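Long-range contact in 2,3-dihydroxybenzoate-AMP ligase (Bacillus subtilis, PDB 1MDB), which belongs to the ANL superfamily of AMP-binding enzymes and is modelled with adenosine monophosphate and 2,3-dihydroxybenzoic acid in its pocket: residues Q74-V79 with E122-I127. Sequence-based numbering, arbitrary orientation.
Sequences QKDRVV and EAAAYI. With SO4 (sulfate ion), chain B.
Val79 pairs with Tyr126 where strands 77-79 and 125-127 run parallel, and its backbone N and O both bond to the neighbouring strand: N donates to Ala125 O (3.1 Å) and O accepts from Ile127 N (2.9 Å). Two residues earlier, Arg77 O accepts from Ala124 N. On one face Val79 CG2 meets Ala123 CB at 3.7 Å, and CB and CG1 lie 4.2 Å from Tyr126 CD2, the ring edge turned to Val79 O; on the other, Val78 CG1 packs on Ile127 CD1 (3.7 Å) and Ala125 CB, a methyl short enough to lie beside the branched valine. Arg77 is long and flexible: from CB, CG sits beside the backbone N (chi1 -85°), and bends at chi2 and chi3 carry CD round and bring the guanidinium back to Lys75 O. NE bonds to Ala121 O, CZ lies 3.7 Å from sulfate O1, NH1 donates to Lys75 O (2.7 Å) and weakly to the sulfate, and NH2 lies 4.0 Å from Glu122 CB. The Glu122 carboxylate, beyond salt-bridge range of NH2, pairs instead with Lys394. Glu122, with positive phi, ends helix 111-120 in a Schellman motif. Strand 77-80 lies between strands 101-104 and 125-132, with helix 86-98 over Val78 and Ile127 and helix 111-120 over Val79 and Tyr126.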
ATOM      1  N   GLN A  74      10.277  -6.142  24.652  1.00 33.44           N
ATOM      2  CA  GLN A  74       9.844  -4.833  24.199  1.00 33.23           C
ATOM      3  C   GLN A  74      10.953  -4.210  23.341  1.00 32.49           C
ATOM      4  O   GLN A  74      12.133  -4.307  23.672  1.00 31.18           O
ATOM      5  CB  GLN A  74       9.522  -3.952  25.419  1.00 31.29           C
ATOM      6  CG  GLN A  74       8.993  -2.565  25.084  1.00 34.66           C
ATOM      7  CD  GLN A  74       8.282  -1.917  26.266  1.00 37.43           C
ATOM      8  OE1 GLN A  74       8.797  -1.904  27.388  1.00 39.75           O
ATOM      9  NE2 GLN A  74       7.095  -1.372  26.018  1.00 38.81           N
ATOM     10  N   LYS A  75      10.552  -3.581  22.243  1.00 33.31           N
ATOM     11  CA  LYS A  75      11.457  -2.950  21.279  1.00 34.63           C
ATOM     12  C   LYS A  75      12.035  -3.955  20.271  1.00 33.32           C
ATOM     13  O   LYS A  75      12.640  -3.563  19.273  1.00 34.90           O
ATOM     14  CB  LYS A  75      12.607  -2.203  21.976  1.00 36.47           C
ATOM     15  CG  LYS A  75      12.202  -0.900  22.655  1.00 40.22           C
ATOM     16  CD  LYS A  75      13.414   0.005  22.900  1.00 41.48           C
ATOM     17  CE  LYS A  75      14.466  -0.678  23.762  1.00 42.93           C
ATOM     18  NZ  LYS A  75      15.728   0.115  23.857  1.00 44.99           N
ATOM     19  N   ASP A  76      11.858  -5.247  20.527  1.00 31.87           N
ATOM     20  CA  ASP A  76      12.359  -6.259  19.594  1.00 32.22           C
ATOM     21  C   ASP A  76      11.623  -6.149  18.267  1.00 30.89           C
ATOM     22  O   ASP A  76      10.414  -5.892  18.241  1.00 29.20           O
ATOM     23  CB  ASP A  76      12.127  -7.678  20.118  1.00 34.39           C
ATOM     24  CG  ASP A  76      13.217  -8.147  21.045  1.00 36.47           C
ATOM     25  OD1 ASP A  76      14.295  -7.530  21.050  1.00 38.94           O
ATOM     26  OD2 ASP A  76      12.999  -9.149  21.756  1.00 38.06           O
ATOM     27  N   ARG A  77      12.344  -6.346  17.168  1.00 29.08           N
ATOM     28  CA  ARG A  77      11.712  -6.313  15.863  1.00 27.70           C
ATOM     29  C   ARG A  77      11.331  -7.723  15.463  1.00 28.57           C
ATOM     30  O   ARG A  77      12.054  -8.688  15.738  1.00 26.64           O
ATOM     31  CB  ARG A  77      12.635  -5.697  14.809  1.00 28.26           C
ATOM     32  CG  ARG A  77      12.552  -4.185  14.772  1.00 27.65           C
ATOM     33  CD  ARG A  77      13.198  -3.589  16.007  1.00 28.78           C
ATOM     34  NE  ARG A  77      14.649  -3.737  15.950  1.00 28.07           N
ATOM     35  CZ  ARG A  77      15.477  -3.386  16.928  1.00 32.66           C
ATOM     36  NH1 ARG A  77      14.989  -2.867  18.051  1.00 28.07           N
ATOM     37  NH2 ARG A  77      16.793  -3.537  16.776  1.00 28.84           N
ATOM     38  N   VAL A  78      10.170  -7.848  14.832  1.00 28.81           N
ATOM     39  CA  VAL A  78       9.700  -9.151  14.398  1.00 27.26           C
ATOM     40  C   VAL A  78       9.174  -9.058  12.986  1.00 27.62           C
ATOM     41  O   VAL A  78       8.150  -8.419  12.730  1.00 28.55           O
ATOM     42  CB  VAL A  78       8.605  -9.686  15.345  1.00 28.04           C
ATOM     43  CG1 VAL A  78       8.062 -11.007  14.838  1.00 24.73           C
ATOM     44  CG2 VAL A  78       9.185  -9.857  16.752  1.00 24.59           C
ATOM     45  N   VAL A  79       9.893  -9.688  12.063  1.00 27.16           N
ATOM     46  CA  VAL A  79       9.496  -9.685  10.665  1.00 24.22           C
ATOM     47  C   VAL A  79       8.278 -10.573  10.506  1.00 25.26           C
ATOM     48  O   VAL A  79       8.332 -11.776  10.781  1.00 26.01           O
ATOM     49  CB  VAL A  79      10.626 -10.197   9.754  1.00 24.40           C
ATOM     50  CG1 VAL A  79      10.219 -10.068   8.284  1.00 23.29           C
ATOM     51  CG2 VAL A  79      11.898  -9.408  10.012  1.00 23.35           C
ATOM     52  N   GLU A 122      17.649  -6.455  12.779  1.00 33.81           N
ATOM     53  CA  GLU A 122      18.161  -7.298  13.856  1.00 34.37           C
ATOM     54  C   GLU A 122      16.968  -8.005  14.493  1.00 33.25           C
ATOM     55  O   GLU A 122      16.791  -7.992  15.710  1.00 35.12           O
ATOM     56  CB  GLU A 122      18.898  -6.434  14.895  1.00 37.08           C
ATOM     57  CG  GLU A 122      20.220  -5.844  14.383  1.00 41.85           C
ATOM     58  CD  GLU A 122      20.662  -4.582  15.126  1.00 44.10           C
ATOM     59  OE1 GLU A 122      20.703  -4.591  16.371  1.00 46.68           O
ATOM     60  OE2 GLU A 122      20.975  -3.576  14.457  1.00 45.44           O
ATOM     61  N   ALA A 123      16.157  -8.621  13.642  1.00 30.85           N
ATOM     62  CA  ALA A 123      14.946  -9.322  14.052  1.00 30.91           C
ATOM     63  C   ALA A 123      15.159 -10.442  15.064  1.00 31.18           C
ATOM     64  O   ALA A 123      16.091 -11.246  14.941  1.00 30.63           O
ATOM     65  CB  ALA A 123      14.236  -9.874  12.815  1.00 29.32           C
ATOM     66  N   ALA A 124      14.273 -10.493  16.055  1.00 31.67           N
ATOM     67  CA  ALA A 124      14.318 -11.516  17.096  1.00 31.34           C
ATOM     68  C   ALA A 124      13.475 -12.718  16.692  1.00 30.82           C
ATOM     69  O   ALA A 124      13.599 -13.808  17.274  1.00 31.26           O
ATOM     70  CB  ALA A 124      13.803 -10.947  18.409  1.00 30.87           C
ATOM     71  N   ALA A 125      12.610 -12.517  15.700  1.00 29.16           N
ATOM     72  CA  ALA A 125      11.735 -13.576  15.218  1.00 26.19           C
ATOM     73  C   ALA A 125      11.245 -13.325  13.794  1.00 25.65           C
ATOM     74  O   ALA A 125      11.223 -12.190  13.303  1.00 25.58           O
ATOM     75  CB  ALA A 125      10.551 -13.742  16.171  1.00 27.01           C
ATOM     76  N   TYR A 126      10.871 -14.407  13.126  1.00 26.18           N
ATOM     77  CA  TYR A 126      10.388 -14.370  11.745  1.00 25.76           C
ATOM     78  C   TYR A 126       9.107 -15.173  11.787  1.00 26.13           C
ATOM     79  O   TYR A 126       9.115 -16.334  12.202  1.00 26.94           O
ATOM     80  CB  TYR A 126      11.416 -15.045  10.827  1.00 26.72           C
ATOM     81  CG  TYR A 126      11.072 -15.149   9.342  1.00 25.94           C
ATOM     82  CD1 TYR A 126      11.630 -16.162   8.563  1.00 26.66           C
ATOM     83  CD2 TYR A 126      10.233 -14.231   8.716  1.00 25.35           C
ATOM     84  CE1 TYR A 126      11.366 -16.264   7.208  1.00 25.21           C
ATOM     85  CE2 TYR A 126       9.964 -14.323   7.357  1.00 23.18           C
ATOM     86  CZ  TYR A 126      10.537 -15.346   6.607  1.00 26.48           C
ATOM     87  OH  TYR A 126      10.304 -15.451   5.253  1.00 26.11           O
ATOM     88  N   ILE A 127       8.005 -14.554  11.384  1.00 25.92           N
ATOM     89  CA  ILE A 127       6.703 -15.221  11.400  1.00 27.13           C
ATOM     90  C   ILE A 127       6.141 -15.432   9.989  1.00 27.62           C
ATOM     91  O   ILE A 127       5.928 -14.472   9.240  1.00 27.89           O
ATOM     92  CB  ILE A 127       5.706 -14.410  12.242  1.00 25.09           C
ATOM     93  CG1 ILE A 127       6.262 -14.247  13.665  1.00 25.54           C
ATOM     94  CG2 ILE A 127       4.350 -15.103  12.267  1.00 27.20           C
ATOM     95  CD1 ILE A 127       5.347 -13.463  14.612  1.00 22.48           C
TER
HETATM   96  S   SO4 B 999      17.214  -0.521  20.308  1.00 53.54           S
HETATM   97  O1  SO4 B 999      17.465  -0.920  18.908  1.00 50.55           O
HETATM   98  O2  SO4 B 999      16.494   0.769  20.344  1.00 50.01           O
HETATM   99  O3  SO4 B 999      16.401  -1.558  20.974  1.00 53.36           O
HETATM  100  O4  SO4 B 999      18.505  -0.395  21.017  1.00 52.60           O